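Local coordinates for protein porin (Acinetobacter baumannii AB307-0294, PDB 5DL7) that probably acts as an outer-membrane beta-barrel porin that lets small solutes, perhaps including vanillate, cross the outer membrane, at residues 154-158 against 159-163; 217-220 against 221-224. All blocks are in the same frame, centred on the assembly; numbering follows the deposited sequence.

Overall arrangement
Both contacts are chain reversals at antiparallel strand junctions of the OprD-family barrel, and each centres on a tight turn. Contact 1 joins strands 149-153 and 159-170; contact 2 joins strands 210-219 and 223-235. Strand 198-206 pairs with both 159-170 and 210-219, so it lies between the two contacts. Their centres are about 24 Å apart and their nearest atoms about 9 Å, without touching. Contact 1 is a surface contact away from the calcium sites. Contact 2 is partly buried: the side chain of Y223 lies about 6 Å from that of calcium ligand E253 and about 10 Å from a bound calcium ion.

Contact 1: 154-158 against 159-163; sequences NEIPN and LQLEG
I156 lies alongside L159, the two branched side chains pointing the same way on the surface of the barrel. The closest side-chain approach of this pair is I156 CG2 to L159 CB at 4.0 Å, and I156 CD1 also meets L159 CD2 at 4.0 Å. With CG of L159 opposite the backbone N (chi1 -178°), the side chain lies along the isoleucine, and the second torsion turns CD2 toward it. L161 adds a looser apolar neighbour, its CD1 lying 4.4 Å from I156 CD1.

The backbone carrying them makes a type II beta turn from I156 to L159. P157 and N158 take its two central positions, and N158 has the positive phi (77°) that the second of them requires. L159 N donates to I156 O at 3.1 Å and closes the turn. A water molecule bridges the same two residues, donating to L159 O at 2.8 Å and accepting from I156 N at 2.9 Å.

On another side of the chain the side chains of N154 and Q160 pass at a slant, with their amide planes 68° apart. Q160 NE2 donates to E162 OE1 at 3.1 Å, approaching from above the carboxylate plane, and the salt bridge of E162 OE2 to R150 would probably favour the charged form of that acceptor. E155, just before the turn, makes a salt bridge to R118 and accepts a hydrogen bond from K119 N. Backbone bonds from N158 and Q160 reach strand 198-206.

The chemistry is therefore divided: the apolar cluster of I156, L159 and L161 lies beside a turn whose polar backbone atoms are held by one direct bond, L159 N to I156 O, and one water bridge.

Contact 2: 217-220 against 221-224; sequences AELK and DIYQ
The backbone reverses within a few residues, its two segments running 169° apart end to end, and L219 forms a hydrogen-bonded antiparallel pair with Y223. L219 N donates to Y223 O at 2.8 Å in a nearly linear approach to the carbonyl. L219 O accepts twice, from I222 N at 2.9 Å and from Y223 N at 3.1 Å, the latter in the carbonyl plane. Two residues thus face one, a classic beta bulge, with K220 and D221 making the turn and D221 taking positive phi (68°).

The L219 side chain serves both bulge residues. Its CB sits over the Y223 ring, 4.2 Å from the centroid and only 9° off the normal, a CH-pi contact. Its CD2 meets Y223 CE2 at 3.6 Å and, on the I222 side, packs against I222 CD1 at 3.7 Å. CG of Y223 stands between the backbone N and the carbonyl carbon, which brings the ring beside L219, and the second torsion presents its face to CB.

E218 and Q224 form the adjacent non-hydrogen-bonded pair and project from the other face of the hairpin. Their aliphatic parts lie side by side, E218 CG to Q224 CG being 3.8 Å, with carboxylate and amide planes only modestly inclined to each other. A water accepts from D221 N at 2.8 Å and gives a weak bond to E218 OE2.

K220 and D221 run alongside each other without forming a salt bridge; K220 NZ pairs instead with D196, and D221 OD1 accepts from S256 N. Strand 198-206 flanks the first arm, where F198 touches A217 and L219, while Q224 bonds through its backbone to E252 on strand 240-253. T182 of strand 181-182 touches both L219 and Y223, so that short strand packs against the hairpin face carrying the CH-pi contact.

Contact 1: 154-158 against 159-163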
loop_
_atom_site.group_PDB
_atom_site.type_symbol
_atom_site.label_atom_id
_atom_site.label_comp_id
_atom_site.label_asym_id
_atom_site.label_seq_id
_atom_site.Cartn_x
_atom_site.Cartn_y
_atom_site.Cartn_z
ATOM N N ASN A 154 -21.594 2.915 11.537
ATOM C CA ASN A 154 -22.351 2.988 10.276
ATOM C C ASN A 154 -23.751 3.429 10.610
ATOM O O ASN A 154 -24.748 3.136 9.922
ATOM C CB ASN A 154 -22.309 1.681 9.540
ATOM C CG ASN A 154 -21.046 1.552 8.746
ATOM O OD1 ASN A 154 -20.159 0.784 9.072
ATOM N ND2 ASN A 154 -20.864 2.387 7.821
ATOM N N GLU A 155 -23.924 4.017 11.790
ATOM C CA GLU A 155 -25.269 4.473 12.195
ATOM C C GLU A 155 -25.896 5.517 11.263
ATOM O O GLU A 155 -27.155 5.519 11.122
ATOM C CB GLU A 155 -25.260 5.133 13.555
ATOM C CG GLU A 155 -25.155 4.234 14.752
ATOM C CD GLU A 155 -26.391 3.325 14.915
ATOM O OE1 GLU A 155 -27.414 3.811 15.264
ATOM O OE2 GLU A 155 -26.375 2.153 14.568
ATOM N N ILE A 156 -25.113 6.320 10.660
ATOM C CA ILE A 156 -25.593 7.322 9.694
ATOM C C ILE A 156 -25.600 6.737 8.295
ATOM O O ILE A 156 -24.537 6.365 7.783
ATOM C CB ILE A 156 -24.760 8.560 9.787
ATOM C CG1 ILE A 156 -24.889 9.180 11.199
ATOM C CG2 ILE A 156 -25.260 9.560 8.800
ATOM C CD1 ILE A 156 -23.934 10.298 11.382
ATOM N N PRO A 157 -26.701 6.707 7.662
ATOM C CA PRO A 157 -26.802 6.159 6.287
ATOM C C PRO A 157 -25.778 6.825 5.346
ATOM O O PRO A 157 -25.565 8.031 5.366
ATOM C CB PRO A 157 -28.257 6.460 5.899
ATOM C CG PRO A 157 -28.992 6.472 7.220
ATOM C CD PRO A 157 -28.029 7.123 8.139
ATOM N N ASN A 158 -25.058 5.961 4.602
ATOM C CA ASN A 158 -24.100 6.444 3.529
ATOM C C ASN A 158 -22.793 6.985 4.106
ATOM O O ASN A 158 -21.877 7.174 3.328
ATOM C CB ASN A 158 -24.777 7.524 2.585
ATOM C CG ASN A 158 -26.073 7.088 2.037
ATOM O OD1 ASN A 158 -27.233 7.696 2.270
ATOM N ND2 ASN A 158 -26.010 5.935 1.505
ATOM N N LEU A 159 -22.679 7.107 5.449
ATOM C CA LEU A 159 -21.492 7.690 6.068
ATOM C C LEU A 159 -20.861 6.654 6.993
ATOM O O LEU A 159 -21.485 6.154 7.849
ATOM C CB LEU A 159 -21.881 8.887 6.789
ATOM C CG LEU A 159 -20.817 9.711 7.483
ATOM C CD1 LEU A 159 -19.730 10.283 6.576
ATOM C CD2 LEU A 159 -21.413 10.863 8.272
ATOM N N GLN A 160 -19.608 6.391 6.849
ATOM C CA GLN A 160 -18.942 5.545 7.762
ATOM C C GLN A 160 -17.968 6.413 8.561
ATOM O O GLN A 160 -17.108 7.024 7.936
ATOM C CB GLN A 160 -18.110 4.506 6.985
ATOM C CG GLN A 160 -17.359 3.608 7.965
ATOM C CD GLN A 160 -16.912 2.240 7.355
ATOM O OE1 GLN A 160 -17.714 1.318 7.162
ATOM N NE2 GLN A 160 -15.601 2.064 7.282
ATOM N N LEU A 161 -18.070 6.471 9.846
ATOM C CA LEU A 161 -17.194 7.235 10.727
ATOM C C LEU A 161 -16.225 6.141 11.333
ATOM O O LEU A 161 -16.658 5.073 11.716
ATOM C CB LEU A 161 -17.998 7.797 11.858
ATOM C CG LEU A 161 -18.957 8.870 11.288
ATOM C CD1 LEU A 161 -19.855 9.228 12.458
ATOM C CD2 LEU A 161 -18.221 10.031 10.698
ATOM N N GLU A 162 -14.913 6.531 11.391
ATOM C CA GLU A 162 -13.964 5.512 11.882
ATOM C C GLU A 162 -12.842 6.284 12.589
ATOM O O GLU A 162 -12.489 7.422 12.213
ATOM C CB GLU A 162 -13.316 4.929 10.562
ATOM C CG GLU A 162 -12.296 3.962 10.599
ATOM C CD GLU A 162 -12.335 3.035 9.379
ATOM O OE1 GLU A 162 -13.064 3.443 8.334
ATOM O OE2 GLU A 162 -11.705 1.987 9.540
ATOM N N GLY A 163 -12.251 5.631 13.608
ATOM C CA GLY A 163 -11.013 6.106 14.196
ATOM C C GLY A 163 -10.142 4.930 14.635
ATOM O O GLY A 163 -10.628 3.784 14.801
HETATM O O HOH W 1 -22.191 6.509 10.518
#

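Contact 2: 217-220 against 221-224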
loop_
_atom_site.group_PDB
_atom_site.type_symbol
_atom_site.label_atom_id
_atom_site.label_comp_id
_atom_site.label_asym_id
_atom_site.label_seq_id
_atom_site.Cartn_x
_atom_site.Cartn_y
_atom_site.Cartn_z
ATOM N N ALA A 217 -5.071 13.012 11.573
ATOM C CA ALA A 217 -4.147 12.058 12.209
ATOM C C ALA A 217 -3.032 12.848 12.971
ATOM O O ALA A 217 -2.630 13.956 12.599
ATOM C CB ALA A 217 -3.444 11.164 11.247
ATOM N N GLU A 218 -2.585 12.206 14.040
ATOM C CA GLU A 218 -1.436 12.677 14.808
ATOM C C GLU A 218 -0.562 11.469 15.095
ATOM O O GLU A 218 -0.952 10.577 15.832
ATOM C CB GLU A 218 -1.828 13.431 16.043
ATOM C CG GLU A 218 -0.590 13.906 16.797
ATOM C CD GLU A 218 -0.943 14.595 18.113
ATOM O OE1 GLU A 218 -1.643 15.556 18.057
ATOM O OE2 GLU A 218 -0.682 14.018 19.141
ATOM N N LEU A 219 0.728 11.595 14.668
ATOM C CA LEU A 219 1.798 10.650 15.145
ATOM C C LEU A 219 2.565 11.433 16.195
ATOM O O LEU A 219 3.210 12.468 15.881
ATOM C CB LEU A 219 2.689 10.315 13.968
ATOM C CG LEU A 219 3.851 9.389 14.182
ATOM C CD1 LEU A 219 3.352 8.018 14.639
ATOM C CD2 LEU A 219 4.697 9.252 12.956
ATOM N N LYS A 220 2.427 10.968 17.431
ATOM C CA LYS A 220 2.753 11.792 18.644
ATOM C C LYS A 220 4.222 12.266 18.543
ATOM O O LYS A 220 5.130 11.463 18.282
ATOM C CB LYS A 220 2.609 10.962 19.873
ATOM C CG LYS A 220 2.881 11.814 21.134
ATOM C CD LYS A 220 2.676 10.926 22.304
ATOM C CE LYS A 220 3.027 11.594 23.639
ATOM N NZ LYS A 220 3.528 10.378 24.378
ATOM N N ASP A 221 4.452 13.582 18.660
ATOM C CA ASP A 221 5.792 14.243 18.682
ATOM C C ASP A 221 6.483 14.142 17.355
ATOM O O ASP A 221 7.710 14.402 17.273
ATOM C CB ASP A 221 6.591 13.596 19.843
ATOM C CG ASP A 221 6.156 14.045 21.166
ATOM O OD1 ASP A 221 5.867 15.218 21.378
ATOM O OD2 ASP A 221 6.169 13.190 22.085
ATOM N N ILE A 222 5.792 13.813 16.255
ATOM C CA ILE A 222 6.324 13.712 14.941
ATOM C C ILE A 222 5.589 14.591 13.950
ATOM O O ILE A 222 6.113 15.560 13.490
ATOM C CB ILE A 222 6.524 12.278 14.424
ATOM C CG1 ILE A 222 7.414 11.480 15.457
ATOM C CG2 ILE A 222 7.182 12.314 13.077
ATOM C CD1 ILE A 222 7.628 10.049 15.036
ATOM N N TYR A 223 4.339 14.264 13.677
ATOM C CA TYR A 223 3.565 15.095 12.707
ATOM C C TYR A 223 2.070 15.024 13.021
ATOM O O TYR A 223 1.600 14.026 13.601
ATOM C CB TYR A 223 3.845 14.804 11.280
ATOM C CG TYR A 223 3.401 13.475 10.770
ATOM C CD1 TYR A 223 2.025 13.258 10.493
ATOM C CD2 TYR A 223 4.205 12.408 10.542
ATOM C CE1 TYR A 223 1.616 12.036 9.999
ATOM C CE2 TYR A 223 3.794 11.193 10.014
ATOM C CZ TYR A 223 2.519 10.917 9.782
ATOM O OH TYR A 223 2.016 9.737 9.320
ATOM N N GLN A 224 1.366 16.044 12.505
ATOM C CA GLN A 224 -0.124 16.005 12.350
ATOM C C GLN A 224 -0.388 16.048 10.869
ATOM O O GLN A 224 0.311 16.742 10.125
ATOM C CB GLN A 224 -0.834 17.178 13.073
ATOM C CG GLN A 224 -0.769 16.952 14.523
ATOM C CD GLN A 224 -1.414 18.093 15.308
ATOM O OE1 GLN A 224 -1.045 18.367 16.559
ATOM N NE2 GLN A 224 -2.288 18.782 14.638
HETATM O O HOH W 2 2.363 15.325 19.484
#